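Side-chain contacts in 1-deoxy-D-xylulose 5-phosphate reductoisomerase (Zymomonas mobilis, PDB 1R0K), which catalyses the NADPH-dependent rearrangement and reduction of 1-deoxy-D-xylulose 5-phosphate to 2-C-methyl-D-erythritol 4-phosphate, a step of isoprenoid biosynthesis that needs a divalent metal ion: residues Asp150-Ala155 / Met216-Glu221; Leu185-Met188 / Glu194-Val197. All blocks are in the same frame, centred on the assembly; numbering follows the deposited sequence.

Both contacts lie between Asp150 and Glu221, and the chain that leads from one half of contact 1 to the other passes through contact 2 on the way. Their centres are 22 Å apart and their nearest atoms about 10 Å, so they do not touch. Contact 1 sits about 7 Å from the centre of the chain and holds the predicted manganese ligands Asp150, Glu152 and Glu221 with part of the predicted substrate site. Contact 2 is a surface salt bridge about 25 Å from that centre. His199, a predicted substrate-binding residue, has its side chain about 11 Å from that of Arg195.

Contact 1 (Asp150-Ala155 / Met216-Glu221); sequences DSEHNA and MNKGLE
His153 and Glu221 mark the closest backbone approach, 7.9 Å from CA to CA, between segments 151-155 and 216-221, the first turns of helices 151-159 and 216-229, whose axes here come no nearer than 11.6 Å and cross at -33°. Side chains bridge that gap. The imidazole of His153 uses its NE2-H on the backbone O of Glu221, 3.0 Å away and nearly straight at 167°, with the oxygen at the ring edge, close to its plane. Beside this bond, three charged groups meet. Lys218 NZ approaches Glu221 OE1 from the syn side at 2.7 Å, and reaches Glu152 OE2 more weakly at 3.0 Å; it also donates to the backbone O of Thr174. Glu152, bent at chi2 (80°), brings its OE1 within 3.1 Å of Glu221 OE1, two acceptors with no hydrogen bond between them; the ammonium of Lys218, which meets both carboxylates, would probably offset the closeness of like charge. A water donates to Glu152 OE2 at 2.9 Å. The convergence of Glu152 and Glu221 is consistent with their predicted role as manganese ligands. Replacing Glu221 with an alanine takes away the carboxylate, which would probably leave Lys218 without its shorter salt bridge and the predicted metal site short of one ligand. Around the contact, His153 packs further along helix 216-229 on Ala225 and Leu228, Glu152 touches Ser248 of strand 246-252, and Leu220 rests on helix 321-337.

Contact 2 (Leu185-Met188 / Glu194-Val197); sequences LAEM and ERAV
Arg195 NH2 donates to Glu187 OE2 over 2.7 Å, and this single salt bridge carries the whole contact. The bond is close to straight, with an N-H...O angle of 170°. On the arginine side, the oxygen lies at the guanidinium edge, almost in its plane; on the glutamate side, the nitrogen comes to the anti side of OE2 and stands somewhat out of the carboxylate plane. The two flat groups are turned 31° against each other, and the pairing is single-pronged: Arg195 NH1 stays 3.7 Å from the same Glu187 OE2, so the two-pronged, side-by-side pairing of a guanidinium with a carboxylate is not formed.

The two side chains reach the meeting point differently. Glu187 holds CG anti to its backbone nitrogen (chi1 -166°) and runs on extended, carrying its carboxylate out from helix 185-188. Arg195 bends at both chi2 and chi3, and its long axis crosses that of the glutamate at about a right angle. The aliphatic parts add little: Glu187 CG is 4.1 Å from Arg195 NH2, and only 70 Å² is buried in all.

Farther out, each short helix is held by its own surroundings. Arg195 also touches Phe180, while Ala196 and Val197 pack on Ile210 of helix 206-214 and on Phe336 and Leu337 of helix 321-337. The Glu187 backbone bonds to the hydroxyls of Ser184 and Thr190.

Both charged residues are exposed, and both touch crystal neighbours, so lattice contacts may influence their conformations. What joins helices 185-188 and 193-196 here is a single solvent-accessible charge pair, for which water can compete.

Contact 1 (Asp150-Ala155 / Met216-Glu221)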
loop_
_atom_site.group_PDB
_atom_site.type_symbol
_atom_site.label_atom_id
_atom_site.label_comp_id
_atom_site.label_asym_id
_atom_site.label_seq_id
_atom_site.Cartn_x
_atom_site.Cartn_y
_atom_site.Cartn_z
ATOM N N ASP B 150 12.299 9.368 6.975
ATOM C CA ASP B 150 13.070 8.595 6.010
ATOM C C ASP B 150 12.218 7.649 5.157
ATOM O O ASP B 150 11.203 7.126 5.608
ATOM C CB ASP B 150 14.205 7.857 6.728
ATOM C CG ASP B 150 15.246 8.818 7.297
ATOM O OD1 ASP B 150 15.291 9.986 6.843
ATOM O OD2 ASP B 150 16.024 8.415 8.186
ATOM N N SER B 151 12.657 7.442 3.918
ATOM C CA SER B 151 11.941 6.627 2.935
ATOM C C SER B 151 11.326 5.309 3.356
ATOM O O SER B 151 10.142 5.086 3.128
ATOM C CB SER B 151 12.827 6.374 1.715
ATOM O OG SER B 151 13.131 7.593 1.071
ATOM N N GLU B 152 12.121 4.425 3.941
ATOM C CA GLU B 152 11.603 3.131 4.354
ATOM C C GLU B 152 10.611 3.236 5.505
ATOM O O GLU B 152 9.552 2.604 5.493
ATOM C CB GLU B 152 12.750 2.207 4.769
ATOM C CG GLU B 152 13.709 1.809 3.647
ATOM C CD GLU B 152 14.736 2.878 3.313
ATOM O OE1 GLU B 152 14.932 3.820 4.115
ATOM O OE2 GLU B 152 15.365 2.758 2.244
ATOM N N HIS B 153 10.957 4.032 6.508
ATOM C CA HIS B 153 10.090 4.182 7.664
ATOM C C HIS B 153 8.777 4.843 7.317
ATOM O O HIS B 153 7.732 4.444 7.830
ATOM C CB HIS B 153 10.802 4.975 8.754
ATOM C CG HIS B 153 12.068 4.336 9.219
ATOM N ND1 HIS B 153 13.193 5.061 9.551
ATOM C CD2 HIS B 153 12.396 3.031 9.382
ATOM C CE1 HIS B 153 14.160 4.229 9.896
ATOM N NE2 HIS B 153 13.703 2.993 9.802
ATOM N N ASN B 154 8.821 5.860 6.458
ATOM C CA ASN B 154 7.596 6.553 6.077
ATOM C C ASN B 154 6.722 5.612 5.252
ATOM O O ASN B 154 5.496 5.610 5.385
ATOM C CB ASN B 154 7.921 7.825 5.283
ATOM C CG ASN B 154 6.693 8.660 5.006
ATOM O OD1 ASN B 154 6.044 8.508 3.970
ATOM N ND2 ASN B 154 6.348 9.534 5.949
ATOM N N ALA B 155 7.365 4.800 4.418
ATOM C CA ALA B 155 6.654 3.833 3.587
ATOM C C ALA B 155 5.959 2.823 4.495
ATOM O O ALA B 155 4.802 2.460 4.273
ATOM C CB ALA B 155 7.638 3.116 2.664
ATOM N N MET B 216 25.344 -1.138 6.675
ATOM C CA MET B 216 25.169 -0.748 8.068
ATOM C C MET B 216 23.953 0.179 8.110
ATOM O O MET B 216 23.198 0.197 9.085
ATOM C CB MET B 216 26.404 0.001 8.569
ATOM C CG MET B 216 26.327 0.437 10.023
ATOM S SD MET B 216 26.170 -0.947 11.178
ATOM C CE MET B 216 27.807 -1.637 11.095
ATOM N N ASN B 217 23.766 0.946 7.039
ATOM C CA ASN B 217 22.634 1.864 6.963
ATOM C C ASN B 217 21.346 1.071 7.123
ATOM O O ASN B 217 20.426 1.523 7.797
ATOM C CB ASN B 217 22.641 2.643 5.634
ATOM C CG ASN B 217 22.284 1.778 4.426
ATOM O OD1 ASN B 217 22.774 0.659 4.274
ATOM N ND2 ASN B 217 21.436 2.309 3.554
ATOM N N LYS B 218 21.289 -0.119 6.524
ATOM C CA LYS B 218 20.103 -0.967 6.632
ATOM C C LYS B 218 19.941 -1.520 8.035
ATOM O O LYS B 218 18.819 -1.668 8.521
ATOM C CB LYS B 218 20.156 -2.140 5.649
ATOM C CG LYS B 218 19.669 -1.803 4.265
ATOM C CD LYS B 218 18.238 -1.282 4.293
ATOM C CE LYS B 218 18.028 -0.349 3.120
ATOM N NZ LYS B 218 16.675 0.232 3.061
ATOM N N GLY B 219 21.063 -1.848 8.672
ATOM C CA GLY B 219 21.008 -2.374 10.024
ATOM C C GLY B 219 20.457 -1.318 10.965
ATOM O O GLY B 219 19.657 -1.615 11.849
ATOM N N LEU B 220 20.884 -0.073 10.766
ATOM C CA LEU B 220 20.421 1.028 11.604
ATOM C C LEU B 220 18.943 1.294 11.344
ATOM O O LEU B 220 18.186 1.618 12.260
ATOM C CB LEU B 220 21.251 2.282 11.328
ATOM C CG LEU B 220 22.754 2.085 11.557
ATOM C CD1 LEU B 220 23.506 3.341 11.164
ATOM C CD2 LEU B 220 23.008 1.744 13.014
ATOM N N GLU B 221 18.536 1.156 10.089
ATOM C CA GLU B 221 17.142 1.354 9.724
ATOM C C GLU B 221 16.270 0.314 10.416
ATOM O O GLU B 221 15.154 0.606 10.835
ATOM C CB GLU B 221 16.979 1.257 8.204
ATOM C CG GLU B 221 17.383 2.527 7.486
ATOM C CD GLU B 221 17.409 2.365 5.982
ATOM O OE1 GLU B 221 16.604 1.575 5.458
ATOM O OE2 GLU B 221 18.226 3.046 5.326
HETATM O O HOH W 1 18.187 3.106 2.848
#

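Contact 2 (Leu185-Met188 / Glu194-Val197)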
loop_
_atom_site.group_PDB
_atom_site.type_symbol
_atom_site.label_atom_id
_atom_site.label_comp_id
_atom_site.label_asym_id
_atom_site.label_seq_id
_atom_site.Cartn_x
_atom_site.Cartn_y
_atom_site.Cartn_z
ATOM N N LEU B 185 32.840 -11.418 -0.838
ATOM C CA LEU B 185 33.564 -10.998 0.348
ATOM C C LEU B 185 35.029 -10.835 -0.011
ATOM O O LEU B 185 35.693 -9.914 0.454
ATOM C CB LEU B 185 33.445 -12.045 1.458
ATOM C CG LEU B 185 32.379 -11.852 2.532
ATOM C CD1 LEU B 185 32.332 -13.094 3.407
ATOM C CD2 LEU B 185 32.690 -10.614 3.363
ATOM N N ALA B 186 35.530 -11.742 -0.845
ATOM C CA ALA B 186 36.926 -11.700 -1.253
ATOM C C ALA B 186 37.259 -10.391 -1.955
ATOM O O ALA B 186 38.294 -9.787 -1.685
ATOM C CB ALA B 186 37.249 -12.886 -2.165
ATOM N N GLU B 187 36.399 -9.940 -2.861
ATOM C CA GLU B 187 36.699 -8.685 -3.534
ATOM C C GLU B 187 36.510 -7.526 -2.563
ATOM O O GLU B 187 37.324 -6.605 -2.523
ATOM C CB GLU B 187 35.811 -8.463 -4.762
ATOM C CG GLU B 187 36.343 -7.339 -5.655
ATOM C CD GLU B 187 35.390 -6.927 -6.761
ATOM O OE1 GLU B 187 34.561 -7.757 -7.183
ATOM O OE2 GLU B 187 35.490 -5.769 -7.221
ATOM N N MET B 188 35.443 -7.571 -1.773
ATOM C CA MET B 188 35.186 -6.496 -0.819
ATOM C C MET B 188 36.400 -6.248 0.075
ATOM O O MET B 188 36.668 -5.114 0.472
ATOM C CB MET B 188 33.946 -6.807 0.028
ATOM C CG MET B 188 32.629 -6.561 -0.704
ATOM S SD MET B 188 31.159 -6.555 0.361
ATOM C CE MET B 188 30.756 -8.285 0.409
ATOM N N GLU B 194 38.480 5.295 -1.888
ATOM C CA GLU B 194 38.202 6.056 -3.098
ATOM C C GLU B 194 37.096 5.416 -3.939
ATOM O O GLU B 194 36.253 6.114 -4.506
ATOM C CB GLU B 194 39.484 6.209 -3.931
ATOM C CG GLU B 194 40.538 7.082 -3.262
ATOM C CD GLU B 194 41.533 6.298 -2.418
ATOM O OE1 GLU B 194 41.171 5.235 -1.871
ATOM O OE2 GLU B 194 42.688 6.762 -2.292
ATOM N N ARG B 195 37.087 4.089 -4.009
ATOM C CA ARG B 195 36.066 3.401 -4.788
ATOM C C ARG B 195 34.740 3.337 -4.044
ATOM O O ARG B 195 33.677 3.574 -4.625
ATOM C CB ARG B 195 36.514 1.977 -5.129
ATOM C CG ARG B 195 35.886 1.461 -6.414
ATOM C CD ARG B 195 34.991 0.248 -6.227
ATOM N NE ARG B 195 35.743 -0.989 -6.049
ATOM C CZ ARG B 195 35.328 -2.179 -6.475
ATOM N NH1 ARG B 195 34.173 -2.294 -7.111
ATOM N NH2 ARG B 195 36.059 -3.262 -6.248
ATOM N N ALA B 196 34.815 3.029 -2.751
ATOM C CA ALA B 196 33.629 2.892 -1.905
ATOM C C ALA B 196 32.728 4.118 -1.791
ATOM O O ALA B 196 31.516 3.988 -1.635
ATOM C CB ALA B 196 34.046 2.441 -0.514
ATOM N N VAL B 197 33.307 5.307 -1.862
ATOM C CA VAL B 197 32.509 6.521 -1.732
ATOM C C VAL B 197 31.884 6.993 -3.040
ATOM O O VAL B 197 31.058 7.907 -3.038
ATOM C CB VAL B 197 33.343 7.674 -1.149
ATOM C CG1 VAL B 197 33.882 7.277 0.218
ATOM C CG2 VAL B 197 34.485 8.018 -2.089
#